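Local structure of acyl-CoA dehydrogenase (Thermus thermophilus, 2Z1Q) at residues B[312-317]-B[507-512]; B[444-449]-B[494-499]. The protein is an FAD-dependent flavoprotein that probably oxidises saturated acyl-CoA thioesters to their 2,3-dehydroacyl-CoA products. All blocks are in the same frame, centred on the assembly; numbering follows the deposited sequence.

Contact 1 of 2, residues B[312-317]-B[507-512]; sequences RIYAAE and PVLARI
The ring of Tyr314 meets Leu509 and Ala510 obliquely: Leu509 lies against its inner end and Ala510 beside its outer half. Leu509 CD1 rests on Tyr314 CB at 3.8 Å, while Leu509 CB comes within 3.9 Å of ring atom Tyr314 CD2. Farther out, Ala510 CB approaches Tyr314 CE2 at 4.2 Å. With CG anti to the backbone N (chi1 173°), the tyrosine ring reaches past Leu509 to the neighbouring helix 476-502, where its OH probably hydrogen-bonds to Ala495 O. The buried side chain is thus held at both ends, by apolar contacts near CB and by this probable polar anchor at the hydroxyl. No hydrogen bond joins the two segments, and the buried surface is modest at 127 Å². The backbones approach most closely at Tyr314 CA and Leu509 CA, 6.9 Å apart. Ala563 of helix 556-570 also packs on Leu509, and Ala499 touches both Tyr314 and Ala510. This is helix-to-helix packing in the all-helical C-terminal part of an acyl-CoA dehydrogenase, away from the FAD sites, where one aromatic residue of helix 300-331 bridges to the C-terminal helices 476-502 and 505-528.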
loop_
_atom_site.group_PDB
_atom_site.type_symbol
_atom_site.label_atom_id
_atom_site.label_comp_id
_atom_site.label_asym_id
_atom_site.label_seq_id
_atom_site.Cartn_x
_atom_site.Cartn_y
_atom_site.Cartn_z
ATOM N N ARG B 312 12.655 -1.219 9.863
ATOM C CA ARG B 312 11.764 -2.366 9.720
ATOM C C ARG B 312 12.468 -3.555 9.067
ATOM O O ARG B 312 12.245 -4.699 9.442
ATOM C CB ARG B 312 10.515 -1.962 8.951
ATOM C CG ARG B 312 9.816 -0.751 9.564
ATOM C CD ARG B 312 8.367 -0.669 9.149
ATOM N NE ARG B 312 7.805 0.664 9.357
ATOM C CZ ARG B 312 6.526 0.972 9.163
ATOM N NH1 ARG B 312 6.097 2.209 9.371
ATOM N NH2 ARG B 312 5.671 0.031 8.768
ATOM N N ILE B 313 13.334 -3.290 8.105
ATOM C CA ILE B 313 14.059 -4.379 7.470
ATOM C C ILE B 313 14.948 -5.097 8.499
ATOM O O ILE B 313 15.005 -6.326 8.522
ATOM C CB ILE B 313 14.927 -3.849 6.313
ATOM C CG1 ILE B 313 14.028 -3.313 5.193
ATOM C CG2 ILE B 313 15.833 -4.943 5.809
ATOM C CD1 ILE B 313 14.795 -2.514 4.164
ATOM N N TYR B 314 15.625 -4.335 9.355
ATOM C CA TYR B 314 16.485 -4.936 10.370
ATOM C C TYR B 314 15.688 -5.840 11.306
ATOM O O TYR B 314 16.097 -6.966 11.605
ATOM C CB TYR B 314 17.192 -3.842 11.185
ATOM C CG TYR B 314 17.967 -4.381 12.361
ATOM C CD1 TYR B 314 19.163 -5.059 12.176
ATOM C CD2 TYR B 314 17.477 -4.242 13.666
ATOM C CE1 TYR B 314 19.865 -5.595 13.252
ATOM C CE2 TYR B 314 18.168 -4.770 14.748
ATOM C CZ TYR B 314 19.364 -5.449 14.530
ATOM O OH TYR B 314 20.077 -6.006 15.562
ATOM N N ALA B 315 14.539 -5.355 11.760
ATOM C CA ALA B 315 13.698 -6.145 12.640
ATOM C C ALA B 315 13.272 -7.456 11.964
ATOM O O ALA B 315 13.457 -8.530 12.533
ATOM C CB ALA B 315 12.466 -5.336 13.063
ATOM N N ALA B 316 12.714 -7.375 10.755
ATOM C CA ALA B 316 12.263 -8.584 10.049
ATOM C C ALA B 316 13.427 -9.546 9.804
ATOM O O ALA B 316 13.309 -10.750 10.004
ATOM C CB ALA B 316 11.614 -8.211 8.714
ATOM N N GLU B 317 14.547 -8.992 9.356
ATOM C CA GLU B 317 15.726 -9.799 9.082
ATOM C C GLU B 317 16.169 -10.540 10.340
ATOM O O GLU B 317 16.530 -11.712 10.277
ATOM C CB GLU B 317 16.890 -8.922 8.598
ATOM C CG GLU B 317 18.097 -9.753 8.160
ATOM C CD GLU B 317 19.381 -8.939 8.054
ATOM O OE1 GLU B 317 20.268 -9.350 7.278
ATOM O OE2 GLU B 317 19.511 -7.895 8.739
ATOM N N PRO B 507 21.745 -0.853 17.467
ATOM C CA PRO B 507 20.928 -0.365 18.584
ATOM C C PRO B 507 19.918 0.705 18.166
ATOM O O PRO B 507 18.770 0.710 18.617
ATOM C CB PRO B 507 21.968 0.191 19.561
ATOM C CG PRO B 507 23.148 -0.684 19.320
ATOM C CD PRO B 507 23.180 -0.807 17.813
ATOM N N VAL B 508 20.357 1.616 17.307
ATOM C CA VAL B 508 19.505 2.691 16.826
ATOM C C VAL B 508 18.292 2.136 16.071
ATOM O O VAL B 508 17.167 2.597 16.265
ATOM C CB VAL B 508 20.301 3.628 15.889
ATOM C CG1 VAL B 508 19.408 4.742 15.356
ATOM C CG2 VAL B 508 21.501 4.212 16.639
ATOM N N LEU B 509 18.523 1.138 15.220
ATOM C CA LEU B 509 17.440 0.552 14.439
ATOM C C LEU B 509 16.493 -0.204 15.335
ATOM O O LEU B 509 15.274 -0.176 15.141
ATOM C CB LEU B 509 17.995 -0.385 13.368
ATOM C CG LEU B 509 18.871 0.296 12.314
ATOM C CD1 LEU B 509 19.328 -0.755 11.320
ATOM C CD2 LEU B 509 18.107 1.418 11.605
ATOM N N ALA B 510 17.064 -0.869 16.331
ATOM C CA ALA B 510 16.272 -1.639 17.266
ATOM C C ALA B 510 15.387 -0.715 18.107
ATOM O O ALA B 510 14.238 -1.040 18.386
ATOM C CB ALA B 510 17.184 -2.451 18.160
ATOM N N ARG B 511 15.930 0.438 18.490
ATOM C CA ARG B 511 15.205 1.402 19.327
ATOM C C ARG B 511 14.038 2.038 18.566
ATOM O O ARG B 511 12.954 2.227 19.113
ATOM C CB ARG B 511 16.186 2.475 19.844
ATOM C CG ARG B 511 15.642 3.433 20.904
ATOM C CD ARG B 511 16.775 4.250 21.534
ATOM N NE ARG B 511 17.765 3.367 22.144
ATOM C CZ ARG B 511 19.040 3.289 21.773
ATOM N NH1 ARG B 511 19.855 2.441 22.388
ATOM N NH2 ARG B 511 19.503 4.062 20.795
ATOM N N ILE B 512 14.272 2.356 17.300
ATOM C CA ILE B 512 13.258 2.945 16.442
ATOM C C ILE B 512 12.061 2.008 16.304
ATOM O O ILE B 512 10.907 2.440 16.342
ATOM C CB ILE B 512 13.871 3.223 15.057
ATOM C CG1 ILE B 512 14.772 4.455 15.144
ATOM C CG2 ILE B 512 12.783 3.366 14.000
ATOM C CD1 ILE B 512 15.546 4.703 13.885
#

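Contact 2 of 2, residues B[444-449]-B[494-499]; sequences DLELHQ and SALLRA
Leu496 projects from helix 494-499 toward helix 445-449 and meets both Glu446 and Leu447. Its two methyls pack against the glutamate stem: Leu496 CD2 is 4.0 Å from Glu446 CB, and Leu496 CD1 is 4.1 Å from the same atom. The glutamate runs crosswise to the leucine, bringing carboxylate oxygen Glu446 OE1 to 3.5 Å from Leu496 CD2. This is van der Waals contact; the carboxylate finds its charge partners outside the segments, in Arg500 through OE1 and Arg511 through OE2. Next to it, Leu447 lies alongside Leu496, pointing the opposite way. Its CG is anti to the carbonyl carbon (chi1 -77°), which lets Leu447 CD2 meet Leu496 nearer its base, at CB, 3.9 Å away. The looser edge is Leu497, which touches through CD2 alone, 4.1 Å from Leu447 CD2. Glu446, Leu447 and Leu497 are all partly exposed; Leu496 is the buried one. An alanine at Leu496 would probably leave a gap beside Glu446 CB and less apolar support for the glutamate stem. The short helical segments run nearly antiparallel (159°), with axes 10.5 Å apart at closest approach, a distance that the Glu446, Leu447 and Leu496 side chains bridge. Leu514 of helix 505-528 touches both Glu446 and Leu496, placing this start of helix 445-468 against two helices, while Pro19 of an N-terminal loop packs on Leu497.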
loop_
_atom_site.group_PDB
_atom_site.type_symbol
_atom_site.label_atom_id
_atom_site.label_comp_id
_atom_site.label_asym_id
_atom_site.label_seq_id
_atom_site.Cartn_x
_atom_site.Cartn_y
_atom_site.Cartn_z
ATOM N N ASP B 444 18.456 -2.283 31.648
ATOM C CA ASP B 444 18.133 -2.846 30.348
ATOM C C ASP B 444 16.619 -2.733 30.208
ATOM O O ASP B 444 15.919 -3.703 29.906
ATOM C CB ASP B 444 18.585 -4.300 30.276
ATOM C CG ASP B 444 19.003 -4.701 28.881
ATOM O OD1 ASP B 444 19.584 -5.795 28.723
ATOM O OD2 ASP B 444 18.749 -3.913 27.942
ATOM N N LEU B 445 16.126 -1.523 30.455
ATOM C CA LEU B 445 14.707 -1.222 30.392
ATOM C C LEU B 445 14.120 -1.596 29.039
ATOM O O LEU B 445 12.966 -2.016 28.954
ATOM C CB LEU B 445 14.469 0.272 30.668
ATOM C CG LEU B 445 15.080 0.876 31.941
ATOM C CD1 LEU B 445 16.549 1.204 31.695
ATOM C CD2 LEU B 445 14.325 2.143 32.337
ATOM N N GLU B 446 14.913 -1.450 27.982
ATOM C CA GLU B 446 14.430 -1.785 26.652
ATOM C C GLU B 446 14.004 -3.242 26.602
ATOM O O GLU B 446 12.907 -3.554 26.137
ATOM C CB GLU B 446 15.504 -1.507 25.603
ATOM C CG GLU B 446 15.892 -0.048 25.513
ATOM C CD GLU B 446 16.763 0.243 24.316
ATOM O OE1 GLU B 446 17.749 -0.497 24.112
ATOM O OE2 GLU B 446 16.466 1.208 23.579
ATOM N N LEU B 447 14.862 -4.129 27.096
ATOM C CA LEU B 447 14.540 -5.552 27.115
ATOM C C LEU B 447 13.371 -5.813 28.043
ATOM O O LEU B 447 12.659 -6.805 27.894
ATOM C CB LEU B 447 15.751 -6.387 27.553
ATOM C CG LEU B 447 16.834 -6.607 26.493
ATOM C CD1 LEU B 447 17.849 -7.614 26.995
ATOM C CD2 LEU B 447 16.196 -7.109 25.210
ATOM N N HIS B 448 13.171 -4.918 29.003
ATOM C CA HIS B 448 12.067 -5.052 29.940
ATOM C C HIS B 448 10.739 -4.768 29.233
ATOM O O HIS B 448 9.753 -5.470 29.433
ATOM C CB HIS B 448 12.231 -4.080 31.110
ATOM C CG HIS B 448 11.092 -4.119 32.082
ATOM N ND1 HIS B 448 10.541 -2.981 32.629
ATOM C CD2 HIS B 448 10.397 -5.159 32.599
ATOM C CE1 HIS B 448 9.552 -3.318 33.440
ATOM N NE2 HIS B 448 9.444 -4.635 33.440
ATOM N N GLN B 449 10.723 -3.725 28.412
ATOM C CA GLN B 449 9.517 -3.358 27.675
ATOM C C GLN B 449 9.119 -4.531 26.784
ATOM O O GLN B 449 7.934 -4.810 26.584
ATOM C CB GLN B 449 9.787 -2.099 26.849
ATOM C CG GLN B 449 10.388 -0.973 27.677
ATOM C CD GLN B 449 10.740 0.243 26.855
ATOM O OE1 GLN B 449 11.276 0.127 25.755
ATOM N NE2 GLN B 449 10.447 1.424 27.387
ATOM N N SER B 494 14.058 -10.006 19.005
ATOM C CA SER B 494 15.055 -10.549 18.106
ATOM C C SER B 494 15.928 -9.417 17.558
ATOM O O SER B 494 17.109 -9.619 17.275
ATOM C CB SER B 494 14.374 -11.336 16.980
ATOM O OG SER B 494 13.752 -10.476 16.044
ATOM N N ALA B 495 15.367 -8.218 17.433
ATOM C CA ALA B 495 16.138 -7.087 16.926
ATOM C C ALA B 495 17.075 -6.514 18.001
ATOM O O ALA B 495 18.195 -6.093 17.697
ATOM C CB ALA B 495 15.214 -6.002 16.442
ATOM N N LEU B 496 16.596 -6.497 19.246
ATOM C CA LEU B 496 17.372 -5.958 20.365
ATOM C C LEU B 496 18.536 -6.853 20.762
ATOM O O LEU B 496 19.654 -6.380 20.943
ATOM C CB LEU B 496 16.457 -5.728 21.574
ATOM C CG LEU B 496 16.056 -4.276 21.866
ATOM C CD1 LEU B 496 14.753 -4.243 22.650
ATOM C CD2 LEU B 496 17.175 -3.577 22.639
ATOM N N LEU B 497 18.269 -8.146 20.899
ATOM C CA LEU B 497 19.318 -9.085 21.274
ATOM C C LEU B 497 20.442 -9.095 20.251
ATOM O O LEU B 497 21.602 -9.285 20.605
ATOM C CB LEU B 497 18.742 -10.492 21.429
ATOM C CG LEU B 497 17.721 -10.661 22.556
ATOM C CD1 LEU B 497 17.232 -12.094 22.605
ATOM C CD2 LEU B 497 18.355 -10.277 23.879
ATOM N N ARG B 498 20.109 -8.888 18.980
ATOM C CA ARG B 498 21.131 -8.879 17.940
ATOM C C ARG B 498 21.926 -7.575 18.002
ATOM O O ARG B 498 23.139 -7.572 17.789
ATOM C CB ARG B 498 20.499 -9.056 16.551
ATOM C CG ARG B 498 21.465 -8.876 15.364
ATOM C CD ARG B 498 20.742 -8.984 14.018
ATOM N NE ARG B 498 21.613 -8.670 12.882
ATOM C CZ ARG B 498 21.197 -8.536 11.622
ATOM N NH1 ARG B 498 22.076 -8.253 10.665
ATOM N NH2 ARG B 498 19.909 -8.678 11.313
ATOM N N ALA B 499 21.246 -6.472 18.303
ATOM C CA ALA B 499 21.906 -5.177 18.381
ATOM C C ALA B 499 23.005 -5.158 19.457
ATOM O O ALA B 499 24.007 -4.455 19.317
ATOM C CB ALA B 499 20.884 -4.081 18.664
#

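From the N terminus, the chain passes the helical and strand-rich N-terminal and middle regions before helix 300-331 supplies the first half of contact 1. Contact 2 opens at 444-449 and closes at 494-499, 45 residues later, along helices 445-468 and 476-502. The chain then turns directly into helix 505-528, which returns to 312-317 and closes contact 1 over 190 residues. Contact 2 is therefore nested within the loop of contact 1, and their centres lie about 11 Å apart. Contact 1 ties helix 505-528 to helix 300-331, contact 2 ties helix 445-468 to helix 476-502, and a salt bridge from Glu317 OE2 to Arg498 NH2 at 2.7 Å links the two.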